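Local coordinates for protein 11R-lipoxygenase (PDB 3VF1) that probably oxygenates polyunsaturated fatty acids with molecular oxygen at a non-heme iron centre, as a calcium-dependent 11R-lipoxygenase, at residues I270-N284 and T296-T309. Sequence-based numbering, arbitrary orientation.
Sequences IRRCDKLPENFPVKN and TLEKAMKEGLIFIT
Strand 271-272 forms one edge of a five-stranded antiparallel sheet in the lipoxygenase domain, and strand 306-310 is its neighbour. Arg271 and Ile308 are a hydrogen-bonded pair: Ile308 N gives to Arg271 O at 2.8 Å, and Arg271 N gives to Ile308 O. Cys273 N adds a third bond, to Ile306 O. With CG1 opposite the backbone N (chi1 -175°) and the chain extended beyond it, Ile308 CD1 reaches the edge of the Phe280 ring, 4.0 Å from Phe280 CD2, and comes within 4.0 Å of Pro277 CD. Ile308 CG2 lies 3.7 Å from Cys273 CB.

The extended Arg272 side chain lays one guanidinium face over Gly304 CA, which sits toward the rim, 3.3 Å above the plane. Gly304 closes helix 297-302 in a Schellman motif. Arg272 NE also makes a salt bridge to Asp274 OD1 at 2.6 Å, tilted out of the guanidinium plane. A leucine at Arg272 would probably leave the Asp274 carboxylate without its charged mate and uncover Gly304 CA.

At the helix start, Asn284 OD1 accepts from Leu297 N at 2.8 Å. Leu297 CD2 packs on Val282 CG1 and meets Leu276 CD1 tip to tip. The Met301 side chain crosses that of Leu276 at about a right angle, Met301 SD 4.2 Å from Leu276 CG.

Strand 333-338 pairs with the other edge of 306-310, through Phe307 and Phe336. Helix 254-263 packs against Ile270 and Thr309, and Gln481 binds the Arg271 guanidinium.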
loop_
_atom_site.group_PDB
_atom_site.type_symbol
_atom_site.label_atom_id
_atom_site.label_comp_id
_atom_site.label_asym_id
_atom_site.label_seq_id
_atom_site.Cartn_x
_atom_site.Cartn_y
_atom_site.Cartn_z
ATOM N N ILE A 270 -5.584 14.775 11.946
ATOM C CA ILE A 270 -6.494 15.819 12.403
ATOM C C ILE A 270 -7.793 15.229 12.945
ATOM O O ILE A 270 -8.298 14.235 12.425
ATOM C CB ILE A 270 -6.820 16.823 11.282
ATOM C CG1 ILE A 270 -7.566 18.029 11.855
ATOM C CG2 ILE A 270 -7.640 16.156 10.185
ATOM C CD1 ILE A 270 -7.606 19.222 10.921
ATOM N N ARG A 271 -8.326 15.845 13.995
ATOM C CA ARG A 271 -9.578 15.392 14.589
ATOM C C ARG A 271 -10.271 16.515 15.348
ATOM O O ARG A 271 -9.631 17.468 15.788
ATOM C CB ARG A 271 -9.325 14.219 15.534
ATOM C CG ARG A 271 -8.555 14.581 16.790
ATOM C CD ARG A 271 -8.312 13.353 17.641
ATOM N NE ARG A 271 -9.564 12.667 17.951
ATOM C CZ ARG A 271 -9.675 11.363 18.187
ATOM N NH1 ARG A 271 -8.608 10.574 18.150
ATOM N NH2 ARG A 271 -10.865 10.841 18.456
ATOM N N ARG A 272 -11.587 16.397 15.499
ATOM C CA ARG A 272 -12.360 17.390 16.232
ATOM C C ARG A 272 -11.859 17.502 17.667
ATOM O O ARG A 272 -11.489 16.507 18.285
ATOM C CB ARG A 272 -13.847 17.032 16.224
ATOM C CG ARG A 272 -14.692 17.924 17.119
ATOM C CD ARG A 272 -16.173 17.587 17.029
ATOM N NE ARG A 272 -16.957 18.364 17.986
ATOM C CZ ARG A 272 -18.285 18.385 18.034
ATOM N NH1 ARG A 272 -19.001 17.670 17.174
ATOM N NH2 ARG A 272 -18.903 19.127 18.944
ATOM N N CYS A 273 -11.846 18.726 18.185
ATOM C CA CYS A 273 -11.375 18.989 19.538
ATOM C C CYS A 273 -12.456 19.697 20.342
ATOM O O CYS A 273 -12.757 20.866 20.100
ATOM C CB CYS A 273 -10.109 19.842 19.502
ATOM S SG CYS A 273 -9.416 20.216 21.127
ATOM N N ASP A 274 -13.037 18.979 21.299
ATOM C CA ASP A 274 -14.101 19.529 22.131
ATOM C C ASP A 274 -13.540 20.191 23.387
ATOM O O ASP A 274 -14.231 20.961 24.053
ATOM C CB ASP A 274 -15.092 18.431 22.510
ATOM C CG ASP A 274 -15.905 17.946 21.323
ATOM O OD1 ASP A 274 -16.356 18.800 20.528
ATOM O OD2 ASP A 274 -16.088 16.717 21.184
ATOM N N LYS A 275 -12.287 19.884 23.706
ATOM C CA LYS A 275 -11.608 20.519 24.828
ATOM C C LYS A 275 -10.098 20.445 24.649
ATOM O O LYS A 275 -9.549 19.379 24.367
ATOM C CB LYS A 275 -11.997 19.854 26.148
ATOM C CG LYS A 275 -11.418 20.559 27.362
ATOM C CD LYS A 275 -11.527 19.721 28.619
ATOM C CE LYS A 275 -10.936 20.456 29.813
ATOM N NZ LYS A 275 -10.810 19.575 31.005
ATOM N N LEU A 276 -9.433 21.582 24.824
ATOM C CA LEU A 276 -7.985 21.658 24.673
ATOM C C LEU A 276 -7.270 20.762 25.673
ATOM O O LEU A 276 -7.697 20.645 26.820
ATOM C CB LEU A 276 -7.508 23.096 24.876
ATOM C CG LEU A 276 -7.944 24.115 23.829
ATOM C CD1 LEU A 276 -7.549 25.512 24.278
ATOM C CD2 LEU A 276 -7.329 23.785 22.478
ATOM N N PRO A 277 -6.175 20.122 25.239
ATOM C CA PRO A 277 -5.298 19.444 26.198
ATOM C C PRO A 277 -4.763 20.445 27.215
ATOM O O PRO A 277 -4.500 21.592 26.853
ATOM C CB PRO A 277 -4.160 18.912 25.323
ATOM C CG PRO A 277 -4.735 18.817 23.954
ATOM C CD PRO A 277 -5.735 19.928 23.846
ATOM N N GLU A 278 -4.607 20.022 28.464
ATOM C CA GLU A 278 -4.134 20.916 29.515
ATOM C C GLU A 278 -2.762 21.507 29.185
ATOM O O GLU A 278 -2.419 22.593 29.652
ATOM C CB GLU A 278 -4.078 20.182 30.854
ATOM C CG GLU A 278 -3.113 19.005 30.884
ATOM C CD GLU A 278 -3.192 18.227 32.184
ATOM O OE1 GLU A 278 -2.426 17.253 32.345
ATOM O OE2 GLU A 278 -4.023 18.590 33.046
ATOM N N ASN A 279 -1.988 20.794 28.374
ATOM C CA ASN A 279 -0.648 21.239 28.005
ATOM C C ASN A 279 -0.626 22.082 26.728
ATOM O O ASN A 279 0.433 22.297 26.138
ATOM C CB ASN A 279 0.286 20.036 27.843
ATOM C CG ASN A 279 -0.209 19.050 26.803
ATOM O OD1 ASN A 279 -1.394 18.723 26.757
ATOM N ND2 ASN A 279 0.698 18.573 25.957
ATOM N N PHE A 280 -1.795 22.555 26.307
ATOM C CA PHE A 280 -1.904 23.388 25.114
ATOM C C PHE A 280 -2.788 24.589 25.440
ATOM O O PHE A 280 -3.900 24.707 24.927
ATOM C CB PHE A 280 -2.511 22.576 23.967
ATOM C CG PHE A 280 -2.361 23.213 22.608
ATOM C CD1 PHE A 280 -1.475 24.254 22.390
ATOM C CD2 PHE A 280 -3.122 22.760 21.540
ATOM C CE1 PHE A 280 -1.349 24.825 21.134
ATOM C CE2 PHE A 280 -3.000 23.329 20.289
ATOM C CZ PHE A 280 -2.113 24.361 20.086
ATOM N N PRO A 281 -2.290 25.486 26.304
ATOM C CA PRO A 281 -3.074 26.592 26.866
ATOM C C PRO A 281 -3.338 27.731 25.880
ATOM O O PRO A 281 -2.836 28.838 26.071
ATOM C CB PRO A 281 -2.193 27.078 28.019
ATOM C CG PRO A 281 -0.806 26.790 27.564
ATOM C CD PRO A 281 -0.893 25.509 26.775
ATOM N N VAL A 282 -4.126 27.459 24.845
ATOM C CA VAL A 282 -4.511 28.489 23.887
ATOM C C VAL A 282 -5.615 29.357 24.474
ATOM O O VAL A 282 -6.683 28.862 24.826
ATOM C CB VAL A 282 -5.011 27.873 22.566
ATOM C CG1 VAL A 282 -5.552 28.957 21.641
ATOM C CG2 VAL A 282 -3.896 27.092 21.884
ATOM N N LYS A 283 -5.352 30.655 24.576
ATOM C CA LYS A 283 -6.323 31.589 25.133
ATOM C C LYS A 283 -7.064 32.328 24.027
ATOM O O LYS A 283 -6.517 32.573 22.952
ATOM C CB LYS A 283 -5.631 32.585 26.070
ATOM C CG LYS A 283 -4.848 31.927 27.196
ATOM C CD LYS A 283 -5.716 30.945 27.968
ATOM C CE LYS A 283 -4.926 30.218 29.042
ATOM N NZ LYS A 283 -5.759 29.190 29.730
ATOM N N ASN A 284 -8.313 32.680 24.305
ATOM C CA ASN A 284 -9.168 33.341 23.330
ATOM C C ASN A 284 -8.525 34.598 22.752
ATOM O O ASN A 284 -8.661 34.878 21.560
ATOM C CB ASN A 284 -10.516 33.684 23.970
ATOM C CG ASN A 284 -11.480 34.327 22.994
ATOM O OD1 ASN A 284 -11.958 33.683 22.061
ATOM N ND2 ASN A 284 -11.785 35.601 23.215
ATOM N N THR A 296 -16.183 33.097 20.366
ATOM C CA THR A 296 -15.015 32.930 21.215
ATOM C C THR A 296 -14.482 31.522 21.002
ATOM O O THR A 296 -15.187 30.663 20.474
ATOM C CB THR A 296 -15.364 33.121 22.701
ATOM O OG1 THR A 296 -16.383 32.187 23.079
ATOM C CG2 THR A 296 -15.860 34.536 22.958
ATOM N N LEU A 297 -13.240 31.287 21.409
ATOM C CA LEU A 297 -12.642 29.966 21.285
ATOM C C LEU A 297 -13.546 28.917 21.923
ATOM O O LEU A 297 -13.716 27.821 21.388
ATOM C CB LEU A 297 -11.267 29.942 21.950
ATOM C CG LEU A 297 -10.506 28.620 21.856
ATOM C CD1 LEU A 297 -10.378 28.177 20.409
ATOM C CD2 LEU A 297 -9.138 28.754 22.502
ATOM N N GLU A 298 -14.136 29.270 23.061
ATOM C CA GLU A 298 -14.986 28.347 23.808
ATOM C C GLU A 298 -16.242 28.001 23.013
ATOM O O GLU A 298 -16.630 26.838 22.931
ATOM C CB GLU A 298 -15.377 28.949 25.162
ATOM C CG GLU A 298 -14.220 29.095 26.149
ATOM C CD GLU A 298 -13.287 30.251 25.812
ATOM O OE1 GLU A 298 -13.617 31.050 24.908
ATOM O OE2 GLU A 298 -12.222 30.360 26.456
ATOM N N LYS A 299 -16.870 29.015 22.430
ATOM C CA LYS A 299 -18.085 28.815 21.648
ATOM C C LYS A 299 -17.793 27.984 20.404
ATOM O O LYS A 299 -18.584 27.126 20.019
ATOM C CB LYS A 299 -18.687 30.162 21.244
ATOM C CG LYS A 299 -19.985 30.056 20.457
ATOM C CD LYS A 299 -20.548 31.429 20.125
ATOM C CE LYS A 299 -21.811 31.322 19.285
ATOM N NZ LYS A 299 -22.372 32.657 18.930
ATOM N N ALA A 300 -16.653 28.248 19.778
ATOM C CA ALA A 300 -16.253 27.520 18.580
ATOM C C ALA A 300 -16.139 26.025 18.860
ATOM O O ALA A 300 -16.544 25.204 18.042
ATOM C CB ALA A 300 -14.933 28.059 18.053
ATOM N N MET A 301 -15.589 25.675 20.017
ATOM C CA MET A 301 -15.416 24.271 20.382
ATOM C C MET A 301 -16.758 23.594 20.645
ATOM O O MET A 301 -16.982 22.466 20.208
ATOM C CB MET A 301 -14.506 24.136 21.605
ATOM C CG MET A 301 -13.026 24.293 21.283
ATOM S SD MET A 301 -11.943 23.759 22.621
ATOM C CE MET A 301 -12.278 25.026 23.847
ATOM N N LYS A 302 -17.646 24.282 21.356
ATOM C CA LYS A 302 -18.982 23.755 21.619
ATOM C C LYS A 302 -19.692 23.379 20.324
ATOM O O LYS A 302 -20.434 22.397 20.280
ATOM C CB LYS A 302 -19.833 24.773 22.384
ATOM C CG LYS A 302 -19.809 24.612 23.896
ATOM C CD LYS A 302 -18.549 25.195 24.509
ATOM C CE LYS A 302 -18.573 25.088 26.025
ATOM N NZ LYS A 302 -17.439 25.818 26.657
ATOM N N GLU A 303 -19.464 24.161 19.271
ATOM C CA GLU A 303 -20.166 23.958 18.006
ATOM C C GLU A 303 -19.398 23.054 17.042
ATOM O O GLU A 303 -19.829 22.843 15.909
ATOM C CB GLU A 303 -20.459 25.307 17.343
ATOM C CG GLU A 303 -21.363 26.212 18.167
ATOM C CD GLU A 303 -21.917 27.373 17.364
ATOM O OE1 GLU A 303 -21.650 27.435 16.144
ATOM O OE2 GLU A 303 -22.622 28.223 17.950
ATOM N N GLY A 304 -18.265 22.527 17.488
ATOM C CA GLY A 304 -17.497 21.590 16.688
ATOM C C GLY A 304 -16.804 22.233 15.502
ATOM O O GLY A 304 -16.755 21.650 14.419
ATOM N N LEU A 305 -16.266 23.433 15.708
ATOM C CA LEU A 305 -15.566 24.154 14.651
ATOM C C LEU A 305 -14.057 24.124 14.875
ATOM O O LEU A 305 -13.297 24.677 14.086
ATOM C CB LEU A 305 -16.044 25.605 14.594
ATOM C CG LEU A 305 -17.550 25.816 14.438
ATOM C CD1 LEU A 305 -17.883 27.299 14.480
ATOM C CD2 LEU A 305 -18.053 25.189 13.149
ATOM N N ILE A 306 -13.628 23.475 15.951
ATOM C CA ILE A 306 -12.215 23.454 16.316
ATOM C C ILE A 306 -11.633 22.055 16.168
ATOM O O ILE A 306 -12.136 21.100 16.756
ATOM C CB ILE A 306 -12.008 23.925 17.765
ATOM C CG1 ILE A 306 -12.473 25.376 17.926
ATOM C CG2 ILE A 306 -10.546 23.789 18.167
ATOM C CD1 ILE A 306 -11.584 26.390 17.238
ATOM N N PHE A 307 -10.565 21.945 15.386
ATOM C CA PHE A 307 -9.894 20.671 15.166
ATOM C C PHE A 307 -8.428 20.782 15.562
ATOM O O PHE A 307 -7.887 21.882 15.644
ATOM C CB PHE A 307 -10.029 20.252 13.703
ATOM C CG PHE A 307 -11.453 20.070 13.262
ATOM C CD1 PHE A 307 -12.267 21.167 13.040
ATOM C CD2 PHE A 307 -11.980 18.802 13.075
ATOM C CE1 PHE A 307 -13.580 21.004 12.641
ATOM C CE2 PHE A 307 -13.290 18.635 12.674
ATOM C CZ PHE A 307 -14.090 19.738 12.457
ATOM N N ILE A 308 -7.790 19.642 15.805
ATOM C CA ILE A 308 -6.435 19.630 16.339
ATOM C C ILE A 308 -5.582 18.514 15.744
ATOM O O ILE A 308 -6.082 17.438 15.430
ATOM C CB ILE A 308 -6.461 19.465 17.870
ATOM C CG1 ILE A 308 -5.048 19.565 18.453
ATOM C CG2 ILE A 308 -7.099 18.137 18.248
ATOM C CD1 ILE A 308 -5.017 19.608 19.969
ATOM N N THR A 309 -4.289 18.786 15.592
ATOM C CA THR A 309 -3.323 17.775 15.177
ATOM C C THR A 309 -2.233 17.651 16.237
ATOM O O THR A 309 -1.341 18.496 16.321
ATOM C CB THR A 309 -2.664 18.128 13.826
ATOM O OG1 THR A 309 -2.010 19.398 13.922
ATOM C CG2 THR A 309 -3.701 18.179 12.714
HETATM O O HOH W 1 -14.814 21.560 18.448
#